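Local atomic coordinates of prophenoloxidase b (Marsupenaeus japonicus, PDB entry 3WKY), a protein that probably oxidises phenolic compounds once activated, being the zymogen form of a phenoloxidase built around a type 3 dicopper centre that holds bound oxygen here. Residues Thr386-Asp390 with Pro391-Arg395; Ser272-Gln275 with Asp276-Phe280. One frame throughout, in Å; residues are numbered along the deposited sequence.

Contact 1. Residues Thr386-Asp390 with Pro391-Arg395. With CUO (Cu2-o2 cluster), chain J.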
ATOM      1  N   THR A 386       4.226  34.756  10.281  1.00 16.92           N
ATOM      2  CA  THR A 386       3.122  33.824  10.547  1.00 14.26           C
ATOM      3  C   THR A 386       3.510  32.339  10.699  1.00 16.83           C
ATOM      4  O   THR A 386       2.709  31.546  11.190  1.00 14.82           O
ATOM      5  CB  THR A 386       2.043  33.885   9.429  1.00 21.67           C
ATOM      6  OG1 THR A 386       2.655  33.627   8.159  1.00 17.61           O
ATOM      7  CG2 THR A 386       1.334  35.254   9.404  1.00 19.79           C
ATOM      8  N   ALA A 387       4.710  31.959  10.261  1.00 16.33           N
ATOM      9  CA  ALA A 387       5.061  30.533  10.152  1.00 15.63           C
ATOM     10  C   ALA A 387       5.050  29.784  11.481  1.00 16.11           C
ATOM     11  O   ALA A 387       4.648  28.619  11.539  1.00 15.08           O
ATOM     12  CB  ALA A 387       6.407  30.350   9.448  1.00 17.02           C
ATOM     13  N   VAL A 388       5.468  30.453  12.558  1.00 14.38           N
ATOM     14  CA  VAL A 388       5.524  29.818  13.883  1.00 14.78           C
ATOM     15  C   VAL A 388       4.148  29.319  14.375  1.00 14.68           C
ATOM     16  O   VAL A 388       4.068  28.366  15.152  1.00 14.53           O
ATOM     17  CB  VAL A 388       6.201  30.767  14.904  1.00 14.41           C
ATOM     18  CG1 VAL A 388       6.132  30.220  16.341  1.00 16.67           C
ATOM     19  CG2 VAL A 388       7.657  30.987  14.500  1.00 14.36           C
ATOM     20  N   ARG A 389       3.068  29.933  13.895  1.00 13.55           N
ATOM     21  CA  ARG A 389       1.708  29.495  14.226  1.00 15.34           C
ATOM     22  C   ARG A 389       1.447  28.019  13.903  1.00 13.99           C
ATOM     23  O   ARG A 389       0.690  27.350  14.606  1.00 15.29           O
ATOM     24  CB  ARG A 389       0.666  30.328  13.458  1.00 15.67           C
ATOM     25  CG  ARG A 389       0.636  31.831  13.814  1.00 15.43           C
ATOM     26  CD  ARG A 389      -0.360  32.579  12.912  1.00 15.96           C
ATOM     27  NE  ARG A 389      -1.737  32.094  13.047  1.00 18.50           N
ATOM     28  CZ  ARG A 389      -2.661  32.647  13.835  1.00 24.02           C
ATOM     29  NH1 ARG A 389      -2.363  33.698  14.596  1.00 19.93           N
ATOM     30  NH2 ARG A 389      -3.887  32.144  13.870  1.00 20.03           N
ATOM     31  N   ASP A 390       2.053  27.533  12.822  1.00 14.46           N
ATOM     32  CA  ASP A 390       1.721  26.211  12.265  1.00 17.63           C
ATOM     33  C   ASP A 390       2.475  25.132  13.029  1.00 14.30           C
ATOM     34  O   ASP A 390       3.691  25.232  13.186  1.00 13.59           O
ATOM     35  CB  ASP A 390       2.126  26.192  10.779  1.00 13.76           C
ATOM     36  CG  ASP A 390       1.516  25.038   9.995  1.00 15.51           C
ATOM     37  OD1 ASP A 390       1.403  23.913  10.535  1.00 14.46           O
ATOM     38  OD2 ASP A 390       1.181  25.249   8.802  1.00 16.31           O
ATOM     39  N   PRO A 391       1.768  24.092  13.528  1.00 14.09           N
ATOM     40  CA  PRO A 391       2.520  23.022  14.205  1.00 15.17           C
ATOM     41  C   PRO A 391       3.637  22.429  13.342  1.00 13.66           C
ATOM     42  O   PRO A 391       4.655  21.977  13.879  1.00 13.57           O
ATOM     43  CB  PRO A 391       1.444  21.965  14.526  1.00 15.10           C
ATOM     44  CG  PRO A 391       0.263  22.312  13.583  1.00 16.97           C
ATOM     45  CD  PRO A 391       0.315  23.824  13.508  1.00 15.74           C
ATOM     46  N   VAL A 392       3.464  22.435  12.022  1.00 11.42           N
ATOM     47  CA  VAL A 392       4.499  21.864  11.172  1.00 13.41           C
ATOM     48  C   VAL A 392       5.778  22.700  11.174  1.00 15.18           C
ATOM     49  O   VAL A 392       6.845  22.196  10.821  1.00 13.15           O
ATOM     50  CB  VAL A 392       4.010  21.603   9.727  1.00 12.35           C
ATOM     51  CG1 VAL A 392       4.154  22.864   8.848  1.00 13.15           C
ATOM     52  CG2 VAL A 392       4.793  20.452   9.117  1.00 12.13           C
ATOM     53  N   PHE A 393       5.684  23.968  11.572  1.00 13.37           N
ATOM     54  CA  PHE A 393       6.899  24.772  11.750  1.00 14.84           C
ATOM     55  C   PHE A 393       7.894  24.038  12.641  1.00 12.61           C
ATOM     56  O   PHE A 393       9.115  23.988  12.366  1.00 11.85           O
ATOM     57  CB  PHE A 393       6.571  26.124  12.389  1.00 11.98           C
ATOM     58  CG  PHE A 393       7.792  26.972  12.642  1.00 11.60           C
ATOM     59  CD1 PHE A 393       8.277  27.817  11.653  1.00 15.97           C
ATOM     60  CD2 PHE A 393       8.475  26.890  13.857  1.00 16.04           C
ATOM     61  CE1 PHE A 393       9.424  28.588  11.878  1.00 15.21           C
ATOM     62  CE2 PHE A 393       9.624  27.653  14.099  1.00 15.73           C
ATOM     63  CZ  PHE A 393      10.102  28.503  13.101  1.00 12.99           C
ATOM     64  N   PHE A 394       7.380  23.485  13.727  1.00 12.85           N
ATOM     65  CA  PHE A 394       8.263  22.876  14.710  1.00 15.07           C
ATOM     66  C   PHE A 394       8.706  21.478  14.295  1.00 14.43           C
ATOM     67  O   PHE A 394       9.778  21.026  14.679  1.00 13.18           O
ATOM     68  CB  PHE A 394       7.631  22.929  16.100  1.00 14.37           C
ATOM     69  CG  PHE A 394       7.532  24.328  16.636  1.00 13.45           C
ATOM     70  CD1 PHE A 394       8.582  24.878  17.371  1.00 14.49           C
ATOM     71  CD2 PHE A 394       6.416  25.113  16.361  1.00 14.47           C
ATOM     72  CE1 PHE A 394       8.512  26.195  17.838  1.00 14.52           C
ATOM     73  CE2 PHE A 394       6.333  26.422  16.820  1.00 16.56           C
ATOM     74  CZ  PHE A 394       7.381  26.959  17.574  1.00 13.50           C
ATOM     75  N   ARG A 395       7.910  20.805  13.474  1.00 13.95           N
ATOM     76  CA  ARG A 395       8.374  19.547  12.918  1.00 14.15           C
ATOM     77  C   ARG A 395       9.497  19.814  11.911  1.00 13.13           C
ATOM     78  O   ARG A 395      10.479  19.072  11.854  1.00 13.69           O
ATOM     79  CB  ARG A 395       7.208  18.785  12.252  1.00 11.50           C
ATOM     80  CG  ARG A 395       6.077  18.401  13.231  1.00 16.62           C
ATOM     81  CD  ARG A 395       5.268  17.191  12.696  1.00 11.62           C
ATOM     82  NE  ARG A 395       6.163  16.046  12.496  1.00 13.45           N
ATOM     83  CZ  ARG A 395       5.937  15.041  11.657  1.00 18.90           C
ATOM     84  NH1 ARG A 395       4.838  15.023  10.904  1.00 17.78           N
ATOM     85  NH2 ARG A 395       6.828  14.057  11.555  1.00 14.37           N
TER
HETATM   86 CU1  CUO J 708      12.944  31.053  11.327  1.00 26.47          CU
HETATM   87 CU2  CUO J 708      12.344  28.213   9.195  1.00 20.77          CU
HETATM   88  O1  CUO J 708      13.106  29.988   9.645  1.00 34.54           O
HETATM   89  O2  CUO J 708      11.474  30.073   9.930  1.00 28.87           O

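Contact 2. Residues Ser272-Gln275 with Asp276-Phe280. With EDO (1,2-ethanediol), chain M; EDO (1,2-ethanediol), chain K.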
ATOM      1  N   SER A 272      -4.173  30.383   2.820  1.00 18.41           N
ATOM      2  CA  SER A 272      -4.484  28.985   2.558  1.00 17.56           C
ATOM      3  C   SER A 272      -4.284  28.149   3.814  1.00 15.98           C
ATOM      4  O   SER A 272      -3.477  28.489   4.684  1.00 17.69           O
ATOM      5  CB  SER A 272      -3.605  28.460   1.428  1.00 18.07           C
ATOM      6  OG  SER A 272      -3.969  29.101   0.213  1.00 22.57           O
ATOM      7  N   SER A 273      -5.039  27.062   3.903  1.00 15.28           N
ATOM      8  CA  SER A 273      -4.921  26.126   5.014  1.00 13.91           C
ATOM      9  C   SER A 273      -4.271  24.842   4.502  1.00 15.05           C
ATOM     10  O   SER A 273      -3.994  24.705   3.307  1.00 16.48           O
ATOM     11  CB  SER A 273      -6.306  25.808   5.570  1.00 17.78           C
ATOM     12  OG  SER A 273      -6.956  26.976   6.053  1.00 19.16           O
ATOM     13  N   ARG A 274      -4.048  23.895   5.400  1.00 16.25           N
ATOM     14  CA  ARG A 274      -3.508  22.607   5.003  1.00 14.02           C
ATOM     15  C   ARG A 274      -4.280  21.537   5.745  1.00 12.91           C
ATOM     16  O   ARG A 274      -4.289  21.522   6.968  1.00 14.17           O
ATOM     17  CB  ARG A 274      -2.019  22.489   5.355  1.00 15.05           C
ATOM     18  CG  ARG A 274      -1.391  21.169   4.847  1.00 14.38           C
ATOM     19  CD  ARG A 274       0.064  21.000   5.306  1.00 11.49           C
ATOM     20  NE  ARG A 274       0.145  20.895   6.768  1.00 13.16           N
ATOM     21  CZ  ARG A 274       0.505  21.878   7.594  1.00 16.64           C
ATOM     22  NH1 ARG A 274       0.853  23.072   7.124  1.00 13.55           N
ATOM     23  NH2 ARG A 274       0.519  21.659   8.907  1.00 15.24           N
ATOM     24  N   GLN A 275      -4.944  20.655   4.999  1.00 14.48           N
ATOM     25  CA  GLN A 275      -5.706  19.569   5.608  1.00 13.12           C
ATOM     26  C   GLN A 275      -4.785  18.588   6.313  1.00 10.07           C
ATOM     27  O   GLN A 275      -3.611  18.447   5.946  1.00 12.76           O
ATOM     28  CB  GLN A 275      -6.508  18.822   4.531  1.00 11.60           C
ATOM     29  CG  GLN A 275      -7.608  19.695   3.926  1.00 11.06           C
ATOM     30  CD  GLN A 275      -8.196  19.121   2.654  1.00 13.95           C
ATOM     31  OE1 GLN A 275      -8.806  19.853   1.876  1.00 13.20           O
ATOM     32  NE2 GLN A 275      -8.015  17.813   2.432  1.00 12.31           N
ATOM     33  N   ASP A 276      -5.322  17.887   7.308  1.00 11.20           N
ATOM     34  CA  ASP A 276      -4.601  16.746   7.874  1.00 14.85           C
ATOM     35  C   ASP A 276      -4.183  15.776   6.759  1.00 16.22           C
ATOM     36  O   ASP A 276      -4.883  15.636   5.738  1.00 14.83           O
ATOM     37  CB  ASP A 276      -5.474  15.979   8.875  1.00 16.94           C
ATOM     38  CG  ASP A 276      -5.722  16.736  10.175  1.00 19.32           C
ATOM     39  OD1 ASP A 276      -4.938  17.629  10.571  1.00 17.38           O
ATOM     40  OD2 ASP A 276      -6.716  16.398  10.845  1.00 21.11           O
ATOM     41  N   SER A 277      -3.049  15.107   6.964  1.00 14.43           N
ATOM     42  CA  SER A 277      -2.560  14.078   6.037  1.00 13.99           C
ATOM     43  C   SER A 277      -2.317  14.605   4.630  1.00 16.30           C
ATOM     44  O   SER A 277      -2.785  14.014   3.658  1.00 14.64           O
ATOM     45  CB  SER A 277      -3.524  12.881   5.985  1.00 19.10           C
ATOM     46  OG  SER A 277      -3.763  12.400   7.299  1.00 20.99           O
ATOM     47  N   THR A 278      -1.572  15.702   4.530  1.00 15.35           N
ATOM     48  CA  THR A 278      -1.201  16.274   3.240  1.00 14.79           C
ATOM     49  C   THR A 278       0.251  15.907   2.922  1.00 13.32           C
ATOM     50  O   THR A 278       1.134  16.033   3.783  1.00 13.35           O
ATOM     51  CB  THR A 278      -1.380  17.811   3.276  1.00 14.11           C
ATOM     52  OG1 THR A 278      -2.779  18.110   3.424  1.00 14.89           O
ATOM     53  CG2 THR A 278      -0.858  18.462   1.992  1.00 13.71           C
ATOM     54  N   PHE A 279       0.504  15.455   1.697  1.00 13.91           N
ATOM     55  CA  PHE A 279       1.866  15.110   1.287  1.00 16.08           C
ATOM     56  C   PHE A 279       2.721  16.339   0.989  1.00 11.15           C
ATOM     57  O   PHE A 279       2.236  17.358   0.485  1.00 16.17           O
ATOM     58  CB  PHE A 279       1.868  14.189   0.055  1.00 14.54           C
ATOM     59  CG  PHE A 279       1.410  12.779   0.342  1.00 18.33           C
ATOM     60  CD1 PHE A 279       2.326  11.804   0.728  1.00 15.62           C
ATOM     61  CD2 PHE A 279       0.069  12.426   0.208  1.00 19.11           C
ATOM     62  CE1 PHE A 279       1.914  10.498   0.982  1.00 19.41           C
ATOM     63  CE2 PHE A 279      -0.352  11.129   0.473  1.00 22.75           C
ATOM     64  CZ  PHE A 279       0.570  10.163   0.861  1.00 21.55           C
ATOM     65  N   PHE A 280       4.006  16.208   1.317  1.00 12.34           N
ATOM     66  CA  PHE A 280       5.073  17.129   0.939  1.00 16.93           C
ATOM     67  C   PHE A 280       5.387  16.788  -0.522  1.00 13.92           C
ATOM     68  O   PHE A 280       5.905  15.703  -0.821  1.00 14.36           O
ATOM     69  CB  PHE A 280       6.250  16.806   1.873  1.00 14.16           C
ATOM     70  CG  PHE A 280       7.459  17.725   1.771  1.00 14.21           C
ATOM     71  CD1 PHE A 280       7.507  18.931   2.469  1.00 14.26           C
ATOM     72  CD2 PHE A 280       8.600  17.314   1.077  1.00 14.89           C
ATOM     73  CE1 PHE A 280       8.665  19.739   2.430  1.00 13.60           C
ATOM     74  CE2 PHE A 280       9.748  18.102   1.029  1.00 16.35           C
ATOM     75  CZ  PHE A 280       9.786  19.322   1.716  1.00 16.51           C
TER
HETATM   76  C1  EDO M 711      -2.969  14.852  -0.073  1.00 22.80           C
HETATM   77  O1  EDO M 711      -1.684  15.457  -0.261  1.00 18.09           O
HETATM   78  C2  EDO M 711      -3.993  15.898   0.368  1.00 21.81           C
HETATM   79  O2  EDO M 711      -4.212  16.892  -0.647  1.00 17.32           O
HETATM   80  C1  EDO K 709      -6.526  13.339   2.813  1.00 21.66           C
HETATM   81  O1  EDO K 709      -7.909  13.014   3.020  1.00 18.14           O
HETATM   82  C2  EDO K 709      -6.372  14.845   2.609  1.00 22.51           C
HETATM   83  O2  EDO K 709      -6.706  15.562   3.812  1.00 17.19           O

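Contact 1. Residues Thr386-Asp390 with Pro391-Arg395
Val388 lays its CG2 methyl over one face of the Phe393 ring, 3.9 Å from the centroid and 15° off the ring normal, a CH-pi contact displaced somewhat toward the rim. The valine's other branch, CG1, meets CZ of Phe394 at 3.7 Å, so its two methyls are divided between the two phenylalanines. Ala387 CB adds a further apolar touch, 3.8 Å from CD1 of Phe393. Within the pair of aromatics, CD2 of Phe393 stands over the centre of the Phe394 ring, and the edge of Phe394 reaches back to Val388 O, its CE2 lying 3.4 Å from that oxygen; Tyr233 stacks on the same ring.

The polar contacts belong to a helix N-terminus. Asp390 occupies the N-cap of helix 391-409, which also carries His397 of the copper pocket. Asp390 CG lies anti to its own backbone N (chi1 -165°), which turns the carboxylate toward the first turn, where OD1 accepts from Val392 N at 2.9 Å, the amide approaching from above the carboxylate plane. Asp390 O takes the next amide, Phe393 N, at 2.9 Å over a more bent path (142°). The other carboxylate oxygen, OD2, is salt-bridged to Arg274, so both oxygens of this buried acid have partners and its rotation is fixed from two sides. The negative carboxylate would suit the helix N-terminus, though its pairing with Arg274 probably tempers the effect.

Contact with the bound group comes from the aromatic edge. Phe393 CE1 approaches O2 of the Cu2-O2 cluster to 3.2 Å, with the oxygen near the ring plane, while His199 meets the ring edge-to-face.

Contact 2. Residues Ser272-Gln275 with Asp276-Phe280
From Gln275 the chain runs on in extended form through Asp276 and then turns at Ser277, whose left-handed backbone conformation (phi 60°, psi 51°) brings the Thr278 side chain back to the Gln275 carbonyl, Ser277 and Thr278 together facing Val255 in a G1 beta bulge. With OG1 anti to its own carbonyl carbon, Thr278 holds this hydroxyl 2.7 Å from Gln275 O; the single proton could serve this carbonyl or Gln275 OE1 of the second subunit. Arg274 CG passes obliquely across the threonine, against both OG1 and CB, 3.6 Å from Thr278 OG1. Beyond that crossing the guanidinium group leaves for Asp390 and Asp257 O. Replacing Thr278 by a valine would probably take away the hydroxyl that lies against Gln275 O and with it a polar link to the second subunit.

The Gln275 amide is engaged across the interface, NE2 with Thr278 OG1 and OE1 with Gln275 N, both of the second subunit. NE2 also donates to O2 of one ethanediol at 2.9 Å, and O2 in turn donates a hydrogen bond to Asp276 O at 2.7 Å. A second ethanediol accepts from Phe279 N through O1 at 2.9 Å on a nearly straight path (171°), O1 lying at the edge of the Phe279 ring. Asp276 binds Gly258 N through OD1 and forms a salt bridge through OD2 with Lys373 of the second subunit. Both diols, probably from the crystallisation liquor, are also bonded to that subunit: the turn therefore offers a polar surface on which hydroxyl, amide and carboxylate groups join two copies of the protein.

Overall arrangement
Contacts 1 and 2 lie in series along the chain, the bulged turn at 272-280 first and the helix start at 386-395 later, with centres 13 Å apart. They join directly through a salt bridge, Asp390 OD2 to Arg274 NH1 at 2.8 Å, and beside it Arg274 NH2 packs on Val392 CB at 3.6 Å. Arg274 thus serves both: its aliphatic part belongs to the turn, its charged end to the helix cap. Contact 1 borders the dicopper site through Phe393, whereas the Arg274 side chain stays about 13 Å from the cluster. The salt bridge thus ties the helix that carries Phe393 to a turn at a subunit interface.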